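Local coordinates for protein Isomerase/lactonizing enzyme (Agrobacterium fabrum str. C58, PDB 2NQL) that is of undetermined specific function but belongs to the mandelate racemase/muconate lactonizing enzyme family of the enolase superfamily, with a sodium ion bound in its barrel domain, at residues T220-L225 with L251-K256; E240-T245 with I262-E267; I283-P288 with D311-A316. All blocks are in the same frame, centred on the assembly; numbering follows the deposited sequence. Where two conformers were deposited one is given.

Contact 1. Residues T220-L225 with L251-K256; sequences TPERAL and LEKVSK
Val254 pushes its CG2 methyl against the start of helix 221-231, 3.9 Å from Pro221 CB and 3.8 Å from Ala224 CB. With CG1 anti to the backbone N (chi1 170°), the two methyls share the work: CG2 meets the Pro221-Ala224 ridge, while CG1 turns to Leu225 CD2. Leu225 CD2 also rides over the backbone and ends 3.4 Å from Val254 O. Short, branched or ring-closed side chains suit this seam, because the two helix segments run nearly side by side, crossing at -26° with their axes 9.1 Å apart.

Such a pairing of neighbouring, roughly parallel helices is that of the outer layer of the TIM-barrel-like C-terminal domain of the enolase superfamily; beneath it Val254 also touches Ile262 of the barrel strand 262-264. Proline fits the first turn of helix 221-231, where its ring nitrogen owes no helical hydrogen bond, and Thr220 caps that turn by accepting Arg223 N at OG1 (3.2 Å).

At the solvent side the seam is closed by charge. Lys253, extended all along its chain, reaches across Glu222, whose chain bends at chi2 (80°) to bring the carboxylate back toward the partner helix. The two side chains cross at about a right angle, and Lys253 NZ donates to the anti lone pair of Glu222 OE2 at 2.8 Å.

Contact 2. Residues E240-T245 with I262-E267; sequences EAPVWT and IAVGEE. With NA (sodium ion), chain G.
Metal coordination dominates this contact. Glu240, extended with CG anti to its backbone N (chi1 158°), and Glu266, whose CG takes the crowded position between N and carbonyl carbon, send their chains across each other at about a right angle. Each gives the sodium ion one oxygen: Glu240 OE2 at 2.3 Å and Glu266 OE1 at 2.1 Å, the carboxylate planes turned 61° apart. Two waters join them, and the nearer to the backbone also accepts from Glu266 N. The other oxygen of Glu240 is held by Lys184 and Gln287, so both ends of its carboxylate are fixed.

Backbone hydrogen bonding sets the frame. Glu240 pairs with Ala263 in a parallel bridge of the barrel sheet, and Ala241 N donates to Ala263 O at 3.0 Å, nearly along the C=O axis. Alanine at 263 leaves room for Glu240 on the face they share.

Among apolar contacts, the ring of Pro242 rests on Ile262 CG2, with CD 4.1 Å away, and CD also nears Val264 CG1.

Beyond the strand ends, Thr245 and Glu267 meet tip to tip: Thr245 OG1 gives its proton to the anti lone pair of Glu267 OE2 at 2.6 Å, and Trp217 NE1 donates to the same oxygen.

Glu240 OE2 and Glu266 OE1 lie only 3.1 Å apart without a hydrogen bond; the cation between them probably offsets their repulsion and keeps both ionised, as in the carboxylate metal site at the strand ends of enolase-superfamily barrels.

Contact 3. Residues I283-P288 with D311-A316; sequences IAIVQP and DVIPHA
Ile285 and Ile313 both set CG1 anti to the carbonyl carbon (chi1 -66° and -53°), which turns their branches into one another: Ile285 CG2 lies 3.9 Å from Ile313 CG1, and their CD1 methyls also meet. Ile285 lies on strand 285-286 and Ile313 just past strand 311-312, neighbouring parallel strands of the TIM-barrel-like C-terminal domain, joined by a right-handed beta-alpha-beta crossover through helix 295-308.

Hydrogen bonds pass alternately between the strands. Asp311 N donates to Ala284 O, Val286 N to Asp311 O at 2.9 Å, and Ile313 N to Val286 O at 2.9 Å, the last two nearly along the C=O axes. On the face of the sheet opposite Ile285 and Asp311, Val286 CG2 meets Val312 CG2 at 4.0 Å. Valine suits this position because its compact branches fill the layer between sheet and helix; Val312 reaches Ala305 of that helix. Asp311, at the start of its strand, directs its carboxylate to Lys338.

Past the strands Pro288 and Pro314, which have no N-H to donate, pack by their rings. Pro288 CD packs on Val312 CG1 at 4.1 Å, and Phe298 covers both prolines. Gln287, extended beyond CG, carries its amide to Glu240 of the metal site, and a water accepting weakly from Gln287 NE2 donates to Ile313 O. His315, with CG anti to its backbone N, swings its ring away toward Glu289 and the sodium site. Its main chain stays tied: His315 N donates to Pro288 O at 2.9 Å, approaching from 39° above the carbonyl plane.

All three contacts lie in the C-terminal barrel domain. From the N terminus, helix 221-231 opens contact 1, and strand 239-240 opens contact 2 before contact 1 closes on helix 248-255; contact 2 then closes on strand 262-264, so the two loops cross. Contact 3 follows in series, its loop running from strand 285-286 over helix 295-308 to strand 311-312. Contact 1 joins outer helices, whereas contacts 2 and 3 join strands of the sheet inside them. Leu251 packs against Pro242 and Ile283, linking contact 1 to both others. Contacts 2 and 3 adjoin in the same sheet, strands 262-264 and 285-286 lying side by side, where Val264 O probably accepts from Gln287 N.

Contact 1. Residues T220-L225 with L251-K256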
loop_
_atom_site.group_PDB
_atom_site.type_symbol
_atom_site.label_atom_id
_atom_site.label_comp_id
_atom_site.label_asym_id
_atom_site.label_seq_id
_atom_site.Cartn_x
_atom_site.Cartn_y
_atom_site.Cartn_z
ATOM N N THR A 220 2.565 -12.867 19.003
ATOM C CA THR A 220 3.655 -13.680 18.466
ATOM C C THR A 220 3.164 -15.002 17.971
ATOM O O THR A 220 2.205 -15.471 18.480
ATOM C CB THR A 220 4.766 -13.978 19.501
ATOM O OG1 THR A 220 4.204 -14.594 20.640
ATOM C CG2 THR A 220 5.454 -12.741 19.920
ATOM N N PRO A 221 3.831 -15.604 17.017
ATOM C CA PRO A 221 3.406 -16.963 16.595
ATOM C C PRO A 221 3.277 -18.022 17.687
ATOM O O PRO A 221 2.360 -18.861 17.638
ATOM C CB PRO A 221 4.451 -17.384 15.562
ATOM C CG PRO A 221 5.424 -16.282 15.469
ATOM C CD PRO A 221 4.887 -15.072 16.134
ATOM N N GLU A 222 4.183 -17.958 18.660
ATOM C CA GLU A 222 4.219 -18.884 19.775
ATOM C C GLU A 222 3.005 -18.691 20.680
ATOM O O GLU A 222 2.340 -19.665 21.036
ATOM C CB GLU A 222 5.547 -18.744 20.536
ATOM C CG GLU A 222 6.767 -19.278 19.745
ATOM C CD GLU A 222 7.315 -18.307 18.685
ATOM O OE1 GLU A 222 7.196 -17.078 18.857
ATOM O OE2 GLU A 222 7.865 -18.771 17.668
ATOM N N ARG A 223 2.690 -17.438 21.012
ATOM C CA ARG A 223 1.467 -17.098 21.762
ATOM C C ARG A 223 0.182 -17.459 21.006
ATOM O O ARG A 223 -0.757 -17.983 21.607
ATOM C CB ARG A 223 1.437 -15.618 22.126
ATOM C CG ARG A 223 0.259 -15.171 22.988
ATOM C CD ARG A 223 0.179 -16.001 24.252
ATOM N NE ARG A 223 -0.813 -15.496 25.192
ATOM C CZ ARG A 223 -1.373 -16.236 26.145
ATOM N NH1 ARG A 223 -1.053 -17.526 26.277
ATOM N NH2 ARG A 223 -2.260 -15.686 26.962
ATOM N N ALA A 224 0.149 -17.148 19.709
ATOM C CA ALA A 224 -0.939 -17.580 18.828
ATOM C C ALA A 224 -1.200 -19.081 18.959
ATOM O O ALA A 224 -2.336 -19.491 19.232
ATOM C CB ALA A 224 -0.654 -17.201 17.378
ATOM N N LEU A 225 -0.147 -19.889 18.816
ATOM C CA LEU A 225 -0.263 -21.348 18.990
ATOM C C LEU A 225 -0.753 -21.796 20.369
ATOM O O LEU A 225 -1.561 -22.720 20.465
ATOM C CB LEU A 225 1.042 -22.055 18.643
ATOM C CG LEU A 225 1.402 -22.091 17.169
ATOM C CD1 LEU A 225 2.886 -22.361 16.992
ATOM C CD2 LEU A 225 0.543 -23.082 16.429
ATOM N N LEU A 251 3.155 -16.594 10.318
ATOM C CA LEU A 251 1.957 -17.268 9.806
ATOM C C LEU A 251 2.274 -18.699 9.367
ATOM O O LEU A 251 1.514 -19.638 9.676
ATOM C CB LEU A 251 1.331 -16.476 8.644
ATOM C CG LEU A 251 0.020 -17.033 8.048
ATOM C CD1 LEU A 251 -1.093 -17.050 9.092
ATOM C CD2 LEU A 251 -0.395 -16.206 6.856
ATOM N N GLU A 252 3.404 -18.854 8.673
ATOM C CA GLU A 252 3.906 -20.181 8.307
ATOM C C GLU A 252 4.052 -21.093 9.526
ATOM O O GLU A 252 3.538 -22.210 9.532
ATOM C CB GLU A 252 5.222 -20.084 7.543
ATOM C CG GLU A 252 5.861 -21.436 7.241
ATOM C CD GLU A 252 7.030 -21.364 6.261
ATOM O OE1 GLU A 252 7.415 -20.260 5.814
ATOM O OE2 GLU A 252 7.566 -22.438 5.932
ATOM N N LYS A 253 4.735 -20.598 10.549
ATOM C CA LYS A 253 4.935 -21.356 11.773
ATOM C C LYS A 253 3.608 -21.747 12.441
ATOM O O LYS A 253 3.431 -22.907 12.817
ATOM C CB LYS A 253 5.852 -20.605 12.748
ATOM C CG LYS A 253 5.977 -21.321 14.111
ATOM C CD LYS A 253 7.116 -20.789 14.956
ATOM C CE LYS A 253 7.254 -21.632 16.215
ATOM N NZ LYS A 253 8.530 -21.347 16.919
ATOM N N VAL A 254 2.679 -20.798 12.569
ATOM C CA VAL A 254 1.382 -21.088 13.201
ATOM C C VAL A 254 0.652 -22.176 12.420
ATOM O O VAL A 254 0.174 -23.161 13.015
ATOM C CB VAL A 254 0.475 -19.826 13.360
ATOM C CG1 VAL A 254 -0.941 -20.221 13.798
ATOM C CG2 VAL A 254 1.050 -18.892 14.389
ATOM N N SER A 255 0.616 -22.020 11.095
ATOM C CA SER A 255 -0.219 -22.842 10.219
ATOM C C SER A 255 0.281 -24.281 10.092
ATOM O O SER A 255 -0.486 -25.182 9.758
ATOM C CB SER A 255 -0.329 -22.213 8.835
ATOM O OG SER A 255 0.860 -22.396 8.086
ATOM N N LYS A 256 1.568 -24.483 10.351
ATOM C CA LYS A 256 2.177 -25.803 10.247
ATOM C C LYS A 256 2.245 -26.534 11.581
ATOM O O LYS A 256 2.693 -27.676 11.639
ATOM C CB LYS A 256 3.559 -25.687 9.617
ATOM C CG LYS A 256 3.476 -25.463 8.131
ATOM C CD LYS A 256 4.832 -25.325 7.495
ATOM C CE LYS A 256 4.696 -25.431 5.998
ATOM N NZ LYS A 256 5.950 -25.045 5.316
#

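Contact 2. Residues E240-T245 with I262-E267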
loop_
_atom_site.group_PDB
_atom_site.type_symbol
_atom_site.label_atom_id
_atom_site.label_comp_id
_atom_site.label_asym_id
_atom_site.label_seq_id
_atom_site.Cartn_x
_atom_site.Cartn_y
_atom_site.Cartn_z
ATOM N N GLU A 240 -8.655 -17.181 12.907
ATOM C CA GLU A 240 -8.448 -16.143 11.895
ATOM C C GLU A 240 -7.363 -15.168 12.373
ATOM O O GLU A 240 -7.323 -14.823 13.557
ATOM C CB GLU A 240 -9.775 -15.431 11.611
ATOM C CG GLU A 240 -9.634 -14.040 11.021
ATOM C CD GLU A 240 -10.966 -13.339 10.856
ATOM O OE1 GLU A 240 -12.017 -14.002 10.869
ATOM O OE2 GLU A 240 -10.977 -12.103 10.638
ATOM N N ALA A 241 -6.497 -14.735 11.448
ATOM C CA ALA A 241 -5.504 -13.660 11.702
ATOM C C ALA A 241 -4.691 -13.911 12.989
ATOM O O ALA A 241 -4.745 -13.112 13.945
ATOM C CB ALA A 241 -6.195 -12.270 11.737
ATOM N N PRO A 242 -3.989 -15.057 13.047
ATOM C CA PRO A 242 -3.263 -15.402 14.276
ATOM C C PRO A 242 -2.076 -14.473 14.601
ATOM O O PRO A 242 -1.730 -14.293 15.775
ATOM C CB PRO A 242 -2.760 -16.815 13.982
ATOM C CG PRO A 242 -2.670 -16.900 12.516
ATOM C CD PRO A 242 -3.825 -16.091 12.007
ATOM N N VAL A 243 -1.457 -13.904 13.568
ATOM C CA VAL A 243 -0.271 -13.043 13.736
ATOM C C VAL A 243 -0.398 -11.794 12.865
ATOM O O VAL A 243 -1.346 -11.682 12.096
ATOM C CB VAL A 243 1.064 -13.784 13.419
ATOM C CG1 VAL A 243 1.299 -14.889 14.419
ATOM C CG2 VAL A 243 1.050 -14.348 12.028
ATOM N N TRP A 244 0.552 -10.865 12.986
ATOM C CA TRP A 244 0.549 -9.661 12.153
ATOM C C TRP A 244 0.613 -10.001 10.681
ATOM O O TRP A 244 1.217 -11.006 10.288
ATOM C CB TRP A 244 1.706 -8.745 12.521
ATOM C CG TRP A 244 1.660 -8.286 13.919
ATOM C CD1 TRP A 244 2.437 -8.728 14.948
ATOM C CD2 TRP A 244 0.799 -7.272 14.466
ATOM N NE1 TRP A 244 2.115 -8.053 16.102
ATOM C CE2 TRP A 244 1.121 -7.150 15.834
ATOM C CE3 TRP A 244 -0.199 -6.449 13.927
ATOM C CZ2 TRP A 244 0.471 -6.244 16.678
ATOM C CZ3 TRP A 244 -0.852 -5.554 14.767
ATOM C CH2 TRP A 244 -0.519 -5.462 16.129
ATOM N N THR A 245 -0.026 -9.165 9.866
ATOM C CA THR A 245 -0.078 -9.349 8.410
ATOM C C THR A 245 1.304 -9.499 7.757
ATOM O O THR A 245 1.511 -10.333 6.873
ATOM C CB THR A 245 -0.763 -8.143 7.722
ATOM O OG1 THR A 245 -1.976 -7.803 8.404
ATOM C CG2 THR A 245 -1.046 -8.461 6.254
ATOM N N ILE A 262 -6.578 -22.420 9.433
ATOM C CA ILE A 262 -6.155 -21.024 9.558
ATOM C C ILE A 262 -6.829 -20.200 8.471
ATOM O O ILE A 262 -6.837 -20.591 7.314
ATOM C CB ILE A 262 -4.607 -20.856 9.522
ATOM C CG1 ILE A 262 -3.916 -21.679 10.634
ATOM C CG2 ILE A 262 -4.201 -19.372 9.587
ATOM C CD1 ILE A 262 -4.407 -21.420 12.026
ATOM N N ALA A 263 -7.407 -19.066 8.864
ATOM C CA ALA A 263 -8.098 -18.195 7.915
ATOM C C ALA A 263 -7.421 -16.817 7.900
ATOM O O ALA A 263 -7.128 -16.271 8.961
ATOM C CB ALA A 263 -9.570 -18.052 8.322
ATOM N N VAL A 264 -7.191 -16.262 6.706
ATOM C CA VAL A 264 -6.556 -14.948 6.578
ATOM C C VAL A 264 -7.089 -14.269 5.313
ATOM O O VAL A 264 -7.718 -14.920 4.477
ATOM C CB VAL A 264 -4.985 -15.056 6.446
ATOM C CG1 VAL A 264 -4.337 -15.449 7.760
ATOM C CG2 VAL A 264 -4.603 -16.030 5.314
ATOM N N GLY A 265 -6.844 -12.968 5.172
ATOM C CA GLY A 265 -6.975 -12.325 3.860
ATOM C C GLY A 265 -7.793 -11.048 3.766
ATOM O O GLY A 265 -7.795 -10.419 2.713
ATOM N N GLU A 266 -8.472 -10.649 4.847
ATOM C CA GLU A 266 -9.351 -9.470 4.793
ATOM C C GLU A 266 -8.584 -8.200 4.434
ATOM O O GLU A 266 -9.124 -7.308 3.768
ATOM C CB GLU A 266 -10.116 -9.284 6.101
ATOM C CG GLU A 266 -9.259 -8.749 7.253
ATOM C CD GLU A 266 -10.058 -8.510 8.486
ATOM O OE1 GLU A 266 -10.603 -9.511 8.989
ATOM O OE2 GLU A 266 -10.168 -7.351 8.937
ATOM N N GLU A 267 -7.306 -8.151 4.821
ATOM C CA GLU A 267 -6.527 -6.930 4.648
ATOM C C GLU A 267 -5.625 -7.000 3.400
ATOM O O GLU A 267 -4.861 -6.081 3.128
ATOM C CB GLU A 267 -5.711 -6.672 5.908
ATOM C CG GLU A 267 -4.506 -7.614 6.080
ATOM C CD GLU A 267 -4.800 -8.897 6.857
ATOM O OE1 GLU A 267 -5.877 -9.491 6.685
ATOM O OE2 GLU A 267 -3.944 -9.335 7.656
HETATM NA NA NA G . -11.641 -11.357 8.604
HETATM O O HOH W 1 -9.067 -12.171 7.516
HETATM O O HOH W 2 -13.767 -12.231 8.017
#

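Contact 3. Residues I283-P288 with D311-A316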
loop_
_atom_site.group_PDB
_atom_site.type_symbol
_atom_site.label_atom_id
_atom_site.label_comp_id
_atom_site.label_asym_id
_atom_site.label_seq_id
_atom_site.Cartn_x
_atom_site.Cartn_y
_atom_site.Cartn_z
ATOM N N ILE A 283 -2.880 -22.488 4.402
ATOM C CA ILE A 283 -4.030 -21.599 4.548
ATOM C C ILE A 283 -5.265 -22.421 4.193
ATOM O O ILE A 283 -5.404 -22.917 3.071
ATOM C CB ILE A 283 -3.899 -20.324 3.626
ATOM C CG1 ILE A 283 -2.635 -19.489 3.955
ATOM C CG2 ILE A 283 -5.173 -19.463 3.677
ATOM C CD1 ILE A 283 -2.408 -19.161 5.444
ATOM N N ALA A 284 -6.165 -22.541 5.155
ATOM C CA ALA A 284 -7.374 -23.325 4.958
ATOM C C ALA A 284 -8.461 -22.487 4.293
ATOM O O ALA A 284 -9.227 -22.996 3.472
ATOM C CB ALA A 284 -7.853 -23.848 6.263
ATOM N N ILE A 285 -8.522 -21.201 4.651
ATOM C CA ILE A 285 -9.620 -20.324 4.241
ATOM C C ILE A 285 -9.028 -18.962 3.880
ATOM O O ILE A 285 -8.208 -18.430 4.625
ATOM C CB ILE A 285 -10.644 -20.133 5.390
ATOM C CG1 ILE A 285 -11.364 -21.453 5.710
ATOM C CG2 ILE A 285 -11.701 -19.049 5.055
ATOM C CD1 ILE A 285 -11.741 -21.568 7.161
ATOM N N VAL A 286 -9.454 -18.417 2.748
ATOM C CA VAL A 286 -9.266 -16.990 2.483
ATOM C C VAL A 286 -10.520 -16.151 2.647
ATOM O O VAL A 286 -11.641 -16.588 2.347
ATOM C CB VAL A 286 -8.545 -16.691 1.154
ATOM C CG1 VAL A 286 -7.131 -17.289 1.174
ATOM C CG2 VAL A 286 -9.338 -17.187 -0.049
ATOM N N GLN A 287 -10.306 -14.930 3.121
ATOM C CA GLN A 287 -11.390 -14.066 3.611
ATOM C C GLN A 287 -11.362 -12.695 2.953
ATOM O O GLN A 287 -11.218 -11.686 3.675
ATOM C CB GLN A 287 -11.295 -13.896 5.139
ATOM C CG GLN A 287 -11.356 -15.220 5.919
ATOM C CD GLN A 287 -11.051 -15.030 7.375
ATOM O OE1 GLN A 287 -9.970 -14.581 7.734
ATOM N NE2 GLN A 287 -12.026 -15.327 8.232
ATOM N N PRO A 288 -11.516 -12.645 1.608
ATOM C CA PRO A 288 -11.367 -11.364 0.936
ATOM C C PRO A 288 -12.424 -10.345 1.381
ATOM O O PRO A 288 -13.562 -10.706 1.689
ATOM C CB PRO A 288 -11.557 -11.718 -0.547
ATOM C CG PRO A 288 -12.339 -13.001 -0.556
ATOM C CD PRO A 288 -11.825 -13.725 0.644
ATOM N N ASP A 311 -10.758 -22.956 0.772
ATOM C CA ASP A 311 -12.131 -22.422 0.936
ATOM C C ASP A 311 -12.156 -20.887 0.914
ATOM O O ASP A 311 -11.203 -20.248 1.318
ATOM C CB ASP A 311 -12.748 -22.922 2.240
ATOM C CG ASP A 311 -13.036 -24.423 2.209
ATOM O OD1 ASP A 311 -13.063 -25.007 1.110
ATOM O OD2 ASP A 311 -13.238 -25.013 3.280
ATOM N N VAL A 312 -13.248 -20.316 0.425
ATOM C CA VAL A 312 -13.419 -18.860 0.387
ATOM C C VAL A 312 -14.612 -18.483 1.273
ATOM O O VAL A 312 -15.746 -18.933 1.038
ATOM C CB VAL A 312 -13.637 -18.366 -1.052
ATOM C CG1 VAL A 312 -13.860 -16.851 -1.074
ATOM C CG2 VAL A 312 -12.445 -18.781 -1.956
ATOM N N ILE A 313 -14.336 -17.699 2.312
ATOM C CA ILE A 313 -15.376 -17.187 3.218
ATOM C C ILE A 313 -15.148 -15.676 3.402
ATOM O O ILE A 313 -14.395 -15.272 4.297
ATOM C CB ILE A 313 -15.378 -17.947 4.578
ATOM C CG1 ILE A 313 -15.470 -19.471 4.359
ATOM C CG2 ILE A 313 -16.527 -17.479 5.467
ATOM C CD1 ILE A 313 -15.329 -20.285 5.611
ATOM N N PRO A 314 -15.730 -14.855 2.504
ATOM C CA PRO A 314 -15.474 -13.421 2.489
ATOM C C PRO A 314 -15.863 -12.675 3.753
ATOM O O PRO A 314 -16.782 -13.075 4.498
ATOM C CB PRO A 314 -16.272 -12.926 1.288
ATOM C CG PRO A 314 -16.365 -14.118 0.386
ATOM C CD PRO A 314 -16.603 -15.231 1.381
ATOM N N HIS A 315 -15.117 -11.600 3.966
ATOM C CA HIS A 315 -15.264 -10.660 5.058
ATOM C C HIS A 315 -16.443 -9.717 4.786
ATOM O O HIS A 315 -16.911 -9.564 3.636
ATOM C CB HIS A 315 -13.929 -9.887 5.097
ATOM C CG HIS A 315 -13.807 -8.863 6.187
ATOM N ND1 HIS A 315 -13.886 -7.510 5.942
ATOM C CD2 HIS A 315 -13.540 -8.988 7.506
ATOM C CE1 HIS A 315 -13.689 -6.847 7.066
ATOM N NE2 HIS A 315 -13.466 -7.720 8.030
ATOM N N ALA A 316 -16.911 -9.076 5.853
ATOM C CA ALA A 316 -17.886 -7.991 5.762
ATOM C C ALA A 316 -17.575 -6.932 6.814
ATOM O O ALA A 316 -16.936 -7.220 7.853
ATOM C CB ALA A 316 -19.331 -8.540 5.948
HETATM O O HOH W 3 -14.664 -14.553 6.912
HETATM O O HOH W 4 -16.309 -8.792 1.008
#